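Local coordinates for protein glucokinase (Enterococcus faecalis, PDB 2QM1) that probably phosphorylates glucose with ATP, as a glucokinase of the ROK family, and carries bound magnesium and zinc ions, at residues B[24-28]-B[126-130]; B[115-119]-B[155-159]. The contacts are given in a common frame with arbitrary orientation. Numbering follows the deposited sequence.

Interaction 1: B[24-28]-B[126-130]; sequences TTDGV and RWKGA
This is a surface contact between a hairpin turn and the C-terminal end of a helix. Segment 24-28 joins strands 17-24 and 29-36. Segment 126-130 closes helix 117-128, and G129, the first residue after the helix, leaves helical phi/psi. T24 to G27 form a type I turn, with G27 N to T24 O at 2.7 Å. G27, the last residue of the turn, has phi/psi 75/28, and T24 N donates to V28 O at 2.8 Å. The p rotamer of T24 lets OG1 accept from V28 N at 3.1 Å. The CA atoms of G27 and K128 are 7.6 Å apart. W127 (chi1 t) points its indole at the turn. W127 CH2 lies 3.3 Å from G27 CA, and W127 CZ2 lies 3.4 Å from D26 C. T25 O meets the ring edge, 3.5 Å from W127 CZ2. An ideal CB on G27 would lie 2.6 Å from W127 CH2, a clash, and the positive phi also favours glycine. K128 (m, m, t, t) brings NZ to D26 OD2 as a long salt bridge of 3.6 Å. W127 also packs on I313 and S317 of helix 310-318. The arrangement is a beta hairpin closed by a type I turn with a G1 bulge at G27, packed against the C-terminal end of a helix.

Interaction 2: B[115-119]-B[155-159]; sequences DNDAN and KLLHG. With MG (magnesium ion), chain K.
N119, L156 and D115 have the most surface buried here, and all three direct their CB atoms across the contact. Segment 115-119 ends strand 112-116 and starts helix 117-128, with N116 at the N-cap. Segment 155-159 starts in a short strand and continues into loop. The CA atoms of N119 and L156 are 7.3 Å apart.

N119 (chi1 m) is the central residue. N119 CB rests 3.8 Å from L156 CD1. N119 OD1 binds the magnesium ion at 2.3 Å. Water 1 accepts from N119 ND2 at 2.7 Å and lies 3.2 Å from L157 O. Water 2 lies 3.2 Å from N119 OD1 and 2.8 Å from L157 O. L156 is the apolar partner, with CD1 also 3.1 Å from D115 OD2. L156 also packs on L123 of helix 117-128.

The D115 carboxylate has two roles. D115 OD1 accepts from N119 ND2 at 3.0 Å, which ties the strand end to the first turn of the helix. N116 N also donates to D115 OD1, at 2.6 Å. D115 OD2 accepts from H158 NE2 at 2.6 Å and 163°, near the plane of the imidazole. H158 (chi1 m, chi2 88°) thus reaches D115 through a His-carboxylate hydrogen bond.

The N116 side chain, the backbone O of G148 and water 3, 2.4 Å from MG, complete the bound ligands. L157 points away, and packs on L261 of the second subunit. The arrangement is a magnesium site at a strand-to-helix junction, where the two sheets of the actin-like ATPase fold approach each other.

How the interactions relate
Helix 117-128 links the two contacts. Interaction 2 uses its first turn and interaction 1 its last. Their centres are about 17 Å apart, and their nearest atoms are about 6 Å apart without touching. Along the chain the segments alternate: 24-28, 115-119, 126-130, 155-159. Segments 24-28 and 115-119 adjoin or belong to strands of the N-terminal mixed sheet. Segment 155-159 starts on an edge strand of the other mixed sheet. The helix therefore meets the first sheet's hairpin at one end and the second sheet's edge at the other. Only interaction 2 holds magnesium ligands; interaction 1 lies away from the annotated sites.

Interaction 1: B[24-28]-B[126-130]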
ATOM      1  N   THR B  24       1.318  11.991 -29.156  1.00 39.34           N
ATOM      2  CA  THR B  24       0.435  13.159 -29.004  1.00 39.67           C
ATOM      3  C   THR B  24       0.182  13.347 -27.520  1.00 40.25           C
ATOM      4  O   THR B  24       0.403  12.408 -26.720  1.00 39.48           O
ATOM      5  CB  THR B  24      -0.954  12.958 -29.660  1.00 38.94           C
ATOM      6  OG1 THR B  24      -1.642  11.914 -28.965  1.00 41.63           O
ATOM      7  CG2 THR B  24      -0.841  12.585 -31.149  1.00 38.49           C
ATOM      8  N   THR B  25      -0.292  14.538 -27.142  1.00 40.91           N
ATOM      9  CA  THR B  25      -0.588  14.794 -25.749  1.00 42.11           C
ATOM     10  C   THR B  25      -1.719  13.917 -25.237  1.00 43.51           C
ATOM     11  O   THR B  25      -1.854  13.791 -24.053  1.00 44.25           O
ATOM     12  CB  THR B  25      -0.889  16.280 -25.424  1.00 42.76           C
ATOM     13  OG1 THR B  25      -2.064  16.701 -26.133  1.00 43.58           O
ATOM     14  CG2 THR B  25       0.350  17.231 -25.760  1.00 39.62           C
ATOM     15  N   ASP B  26      -2.535  13.330 -26.117  1.00 45.21           N
ATOM     16  CA  ASP B  26      -3.513  12.296 -25.710  1.00 46.94           C
ATOM     17  C   ASP B  26      -2.885  10.889 -25.595  1.00 46.03           C
ATOM     18  O   ASP B  26      -3.596   9.908 -25.384  1.00 47.16           O
ATOM     19  CB  ASP B  26      -4.674  12.250 -26.713  1.00 48.90           C
ATOM     20  CG  ASP B  26      -5.910  11.499 -26.170  1.00 54.87           C
ATOM     21  OD1 ASP B  26      -6.232  11.649 -24.958  1.00 58.65           O
ATOM     22  OD2 ASP B  26      -6.566  10.768 -26.977  1.00 61.87           O
ATOM     23  N   GLY B  27      -1.569  10.779 -25.779  1.00 44.44           N
ATOM     24  CA  GLY B  27      -0.867   9.513 -25.635  1.00 43.15           C
ATOM     25  C   GLY B  27      -1.032   8.498 -26.750  1.00 43.38           C
ATOM     26  O   GLY B  27      -0.909   7.311 -26.506  1.00 44.75           O
ATOM     27  N   VAL B  28      -1.284   8.963 -27.973  1.00 42.41           N
ATOM     28  CA  VAL B  28      -1.160   8.152 -29.186  1.00 41.39           C
ATOM     29  C   VAL B  28       0.273   8.255 -29.710  1.00 40.33           C
ATOM     30  O   VAL B  28       0.780   9.351 -29.897  1.00 40.65           O
ATOM     31  CB  VAL B  28      -2.084   8.658 -30.305  1.00 40.77           C
ATOM     32  CG1 VAL B  28      -2.045   7.760 -31.542  1.00 39.45           C
ATOM     33  CG2 VAL B  28      -3.535   8.895 -29.775  1.00 42.95           C
ATOM     34  N   ARG B 126      -2.470   2.422 -16.541  1.00 43.14           N
ATOM     35  CA  ARG B 126      -3.608   3.217 -16.069  1.00 44.46           C
ATOM     36  C   ARG B 126      -4.213   4.147 -17.155  1.00 44.22           C
ATOM     37  O   ARG B 126      -5.431   4.226 -17.296  1.00 45.36           O
ATOM     38  CB  ARG B 126      -3.218   3.981 -14.815  1.00 44.30           C
ATOM     39  CG  ARG B 126      -4.306   4.870 -14.292  1.00 43.08           C
ATOM     40  CD  ARG B 126      -3.825   5.537 -13.047  1.00 41.85           C
ATOM     41  NE  ARG B 126      -4.752   6.560 -12.619  1.00 45.14           N
ATOM     42  CZ  ARG B 126      -4.427   7.846 -12.591  1.00 51.86           C
ATOM     43  NH1 ARG B 126      -3.188   8.260 -12.946  1.00 51.54           N
ATOM     44  NH2 ARG B 126      -5.320   8.716 -12.194  1.00 54.07           N
ATOM     45  N   TRP B 127      -3.361   4.845 -17.906  1.00 44.33           N
ATOM     46  CA  TRP B 127      -3.785   5.870 -18.869  1.00 43.48           C
ATOM     47  C   TRP B 127      -4.413   5.322 -20.117  1.00 43.34           C
ATOM     48  O   TRP B 127      -5.428   5.872 -20.570  1.00 44.03           O
ATOM     49  CB  TRP B 127      -2.580   6.724 -19.325  1.00 44.34           C
ATOM     50  CG  TRP B 127      -2.922   7.984 -20.130  1.00 44.06           C
ATOM     51  CD1 TRP B 127      -4.113   8.637 -20.183  1.00 44.70           C
ATOM     52  CD2 TRP B 127      -1.998   8.765 -20.916  1.00 45.49           C
ATOM     53  NE1 TRP B 127      -4.004   9.771 -20.967  1.00 47.86           N
ATOM     54  CE2 TRP B 127      -2.714   9.871 -21.430  1.00 45.47           C
ATOM     55  CE3 TRP B 127      -0.632   8.629 -21.228  1.00 43.58           C
ATOM     56  CZ2 TRP B 127      -2.122  10.831 -22.261  1.00 45.16           C
ATOM     57  CZ3 TRP B 127      -0.040   9.585 -22.058  1.00 45.67           C
ATOM     58  CH2 TRP B 127      -0.790  10.670 -22.570  1.00 44.77           C
ATOM     59  N   LYS B 128      -3.814   4.259 -20.678  1.00 42.08           N
ATOM     60  CA  LYS B 128      -4.217   3.726 -21.988  1.00 41.94           C
ATOM     61  C   LYS B 128      -4.515   2.237 -21.976  1.00 41.55           C
ATOM     62  O   LYS B 128      -5.019   1.675 -22.964  1.00 40.90           O
ATOM     63  CB  LYS B 128      -3.132   4.046 -23.027  1.00 40.96           C
ATOM     64  CG  LYS B 128      -3.045   5.538 -23.295  1.00 43.92           C
ATOM     65  CD  LYS B 128      -4.251   5.992 -24.139  1.00 48.52           C
ATOM     66  CE  LYS B 128      -4.305   7.516 -24.244  1.00 48.72           C
ATOM     67  NZ  LYS B 128      -5.547   7.935 -24.971  1.00 47.77           N
ATOM     68  N   GLY B 129      -4.216   1.584 -20.854  1.00 41.27           N
ATOM     69  CA  GLY B 129      -4.445   0.138 -20.791  1.00 41.80           C
ATOM     70  C   GLY B 129      -5.509  -0.297 -19.804  1.00 42.13           C
ATOM     71  O   GLY B 129      -6.534   0.407 -19.636  1.00 41.06           O
ATOM     72  N   ALA B 130      -5.247  -1.458 -19.172  1.00 40.56           N
ATOM     73  CA  ALA B 130      -6.178  -2.166 -18.276  1.00 41.46           C
ATOM     74  C   ALA B 130      -6.617  -1.397 -17.017  1.00 41.13           C
ATOM     75  O   ALA B 130      -7.669  -1.691 -16.449  1.00 39.54           O
ATOM     76  CB  ALA B 130      -5.570  -3.598 -17.856  1.00 40.94           C
TER

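Interaction 2: B[115-119]-B[155-159]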
ATOM      1  N   ASP B 115      10.995   8.727 -13.557  1.00 42.36           N
ATOM      2  CA  ASP B 115      10.428   7.879 -12.518  1.00 43.05           C
ATOM      3  C   ASP B 115      10.970   6.470 -12.650  1.00 41.01           C
ATOM      4  O   ASP B 115      11.697   6.174 -13.567  1.00 41.16           O
ATOM      5  CB  ASP B 115       8.872   7.953 -12.440  1.00 41.76           C
ATOM      6  CG  ASP B 115       8.333   7.757 -10.995  1.00 46.55           C
ATOM      7  OD1 ASP B 115       8.819   6.848 -10.226  1.00 45.88           O
ATOM      8  OD2 ASP B 115       7.444   8.557 -10.621  1.00 45.51           O
ATOM      9  N   ASN B 116      10.683   5.648 -11.674  1.00 41.75           N
ATOM     10  CA  ASN B 116      11.092   4.245 -11.728  1.00 41.23           C
ATOM     11  C   ASN B 116      10.410   3.538 -12.915  1.00 41.96           C
ATOM     12  O   ASN B 116       9.303   3.895 -13.292  1.00 40.19           O
ATOM     13  CB  ASN B 116      10.729   3.585 -10.419  1.00 41.65           C
ATOM     14  CG  ASN B 116      10.752   2.111 -10.516  1.00 40.08           C
ATOM     15  OD1 ASN B 116      11.816   1.501 -10.432  1.00 44.08           O
ATOM     16  ND2 ASN B 116       9.619   1.528 -10.785  1.00 37.85           N
ATOM     17  N   ASP B 117      11.054   2.510 -13.462  1.00 42.56           N
ATOM     18  CA  ASP B 117      10.594   1.906 -14.705  1.00 43.85           C
ATOM     19  C   ASP B 117       9.243   1.185 -14.614  1.00 43.71           C
ATOM     20  O   ASP B 117       8.401   1.385 -15.477  1.00 43.97           O
ATOM     21  CB  ASP B 117      11.676   1.020 -15.344  1.00 44.51           C
ATOM     22  CG  ASP B 117      12.148  -0.130 -14.434  1.00 46.16           C
ATOM     23  OD1 ASP B 117      11.808  -0.157 -13.232  1.00 47.84           O
ATOM     24  OD2 ASP B 117      12.919  -0.996 -14.932  1.00 47.92           O
ATOM     25  N   ALA B 118       8.996   0.416 -13.552  1.00 43.30           N
ATOM     26  CA  ALA B 118       7.640  -0.152 -13.364  1.00 42.03           C
ATOM     27  C   ALA B 118       6.628   0.893 -12.945  1.00 41.49           C
ATOM     28  O   ALA B 118       5.470   0.762 -13.272  1.00 41.17           O
ATOM     29  CB  ALA B 118       7.651  -1.307 -12.423  1.00 42.39           C
ATOM     30  N   ASN B 119       7.065   1.970 -12.268  1.00 40.15           N
ATOM     31  CA  ASN B 119       6.127   3.033 -11.884  1.00 39.59           C
ATOM     32  C   ASN B 119       5.467   3.655 -13.115  1.00 39.41           C
ATOM     33  O   ASN B 119       4.260   3.828 -13.208  1.00 36.92           O
ATOM     34  CB  ASN B 119       6.834   4.119 -11.064  1.00 39.22           C
ATOM     35  CG  ASN B 119       7.016   3.698  -9.622  1.00 39.36           C
ATOM     36  OD1 ASN B 119       6.756   2.530  -9.269  1.00 36.68           O
ATOM     37  ND2 ASN B 119       7.492   4.615  -8.785  1.00 36.70           N
ATOM     38  N   LYS B 155      -2.762   9.236  -7.196  1.00 41.53           N
ATOM     39  CA  LYS B 155      -1.326   9.529  -7.347  1.00 43.06           C
ATOM     40  C   LYS B 155      -0.452   8.322  -7.290  1.00 42.23           C
ATOM     41  O   LYS B 155      -0.663   7.418  -6.464  1.00 42.50           O
ATOM     42  CB  LYS B 155      -0.820  10.528  -6.285  1.00 42.73           C
ATOM     43  CG  LYS B 155      -1.696  11.773  -6.204  1.00 49.32           C
ATOM     44  CD  LYS B 155      -1.361  12.604  -5.025  1.00 59.07           C
ATOM     45  CE  LYS B 155      -0.398  13.738  -5.384  1.00 64.45           C
ATOM     46  NZ  LYS B 155      -0.010  14.462  -4.112  1.00 65.75           N
ATOM     47  N   LEU B 156       0.618   8.384  -8.076  1.00 41.20           N
ATOM     48  CA  LEU B 156       1.580   7.318  -8.097  1.00 42.36           C
ATOM     49  C   LEU B 156       2.290   7.333  -6.722  1.00 40.59           C
ATOM     50  O   LEU B 156       2.653   8.392  -6.259  1.00 41.27           O
ATOM     51  CB  LEU B 156       2.591   7.617  -9.186  1.00 42.03           C
ATOM     52  CG  LEU B 156       3.239   6.566 -10.085  1.00 46.70           C
ATOM     53  CD1 LEU B 156       4.640   7.153 -10.434  1.00 46.55           C
ATOM     54  CD2 LEU B 156       3.304   5.093  -9.558  1.00 46.51           C
ATOM     55  N   LEU B 157       2.457   6.195  -6.065  1.00 39.38           N
ATOM     56  CA  LEU B 157       3.222   6.190  -4.766  1.00 39.00           C
ATOM     57  C   LEU B 157       4.763   5.975  -4.854  1.00 38.75           C
ATOM     58  O   LEU B 157       5.243   5.147  -5.618  1.00 38.85           O
ATOM     59  CB  LEU B 157       2.621   5.239  -3.736  1.00 39.05           C
ATOM     60  CG  LEU B 157       1.087   5.332  -3.554  1.00 37.04           C
ATOM     61  CD1 LEU B 157       0.680   4.418  -2.509  1.00 37.88           C
ATOM     62  CD2 LEU B 157       0.604   6.761  -3.214  1.00 38.32           C
ATOM     63  N   HIS B 158       5.507   6.722  -4.038  1.00 38.27           N
ATOM     64  CA  HIS B 158       6.957   6.640  -3.999  1.00 38.33           C
ATOM     65  C   HIS B 158       7.454   6.239  -2.623  1.00 37.16           C
ATOM     66  O   HIS B 158       8.449   5.596  -2.511  1.00 39.38           O
ATOM     67  CB  HIS B 158       7.557   7.984  -4.478  1.00 39.05           C
ATOM     68  CG  HIS B 158       7.152   8.308  -5.888  1.00 40.77           C
ATOM     69  ND1 HIS B 158       5.997   8.999  -6.195  1.00 41.84           N
ATOM     70  CD2 HIS B 158       7.663   7.894  -7.072  1.00 42.82           C
ATOM     71  CE1 HIS B 158       5.853   9.062  -7.510  1.00 41.37           C
ATOM     72  NE2 HIS B 158       6.854   8.403  -8.064  1.00 46.97           N
ATOM     73  N   GLY B 159       6.765   6.603  -1.565  1.00 36.88           N
ATOM     74  CA  GLY B 159       7.334   6.405  -0.218  1.00 36.40           C
ATOM     75  C   GLY B 159       8.558   7.259   0.108  1.00 37.20           C
ATOM     76  O   GLY B 159       9.017   8.083  -0.736  1.00 36.04           O
TER
HETATM   77 MG    MG K1008       8.068   0.687  -9.171  1.00 25.29          MG
HETATM   78  O   HOH W   1       8.228   4.245  -6.215  1.00 22.71           O
HETATM   79  O   HOH W   2       4.611   2.683  -6.894  1.00 24.39           O
HETATM   80  O   HOH W   3       9.343   0.995  -7.178  1.00 25.51           O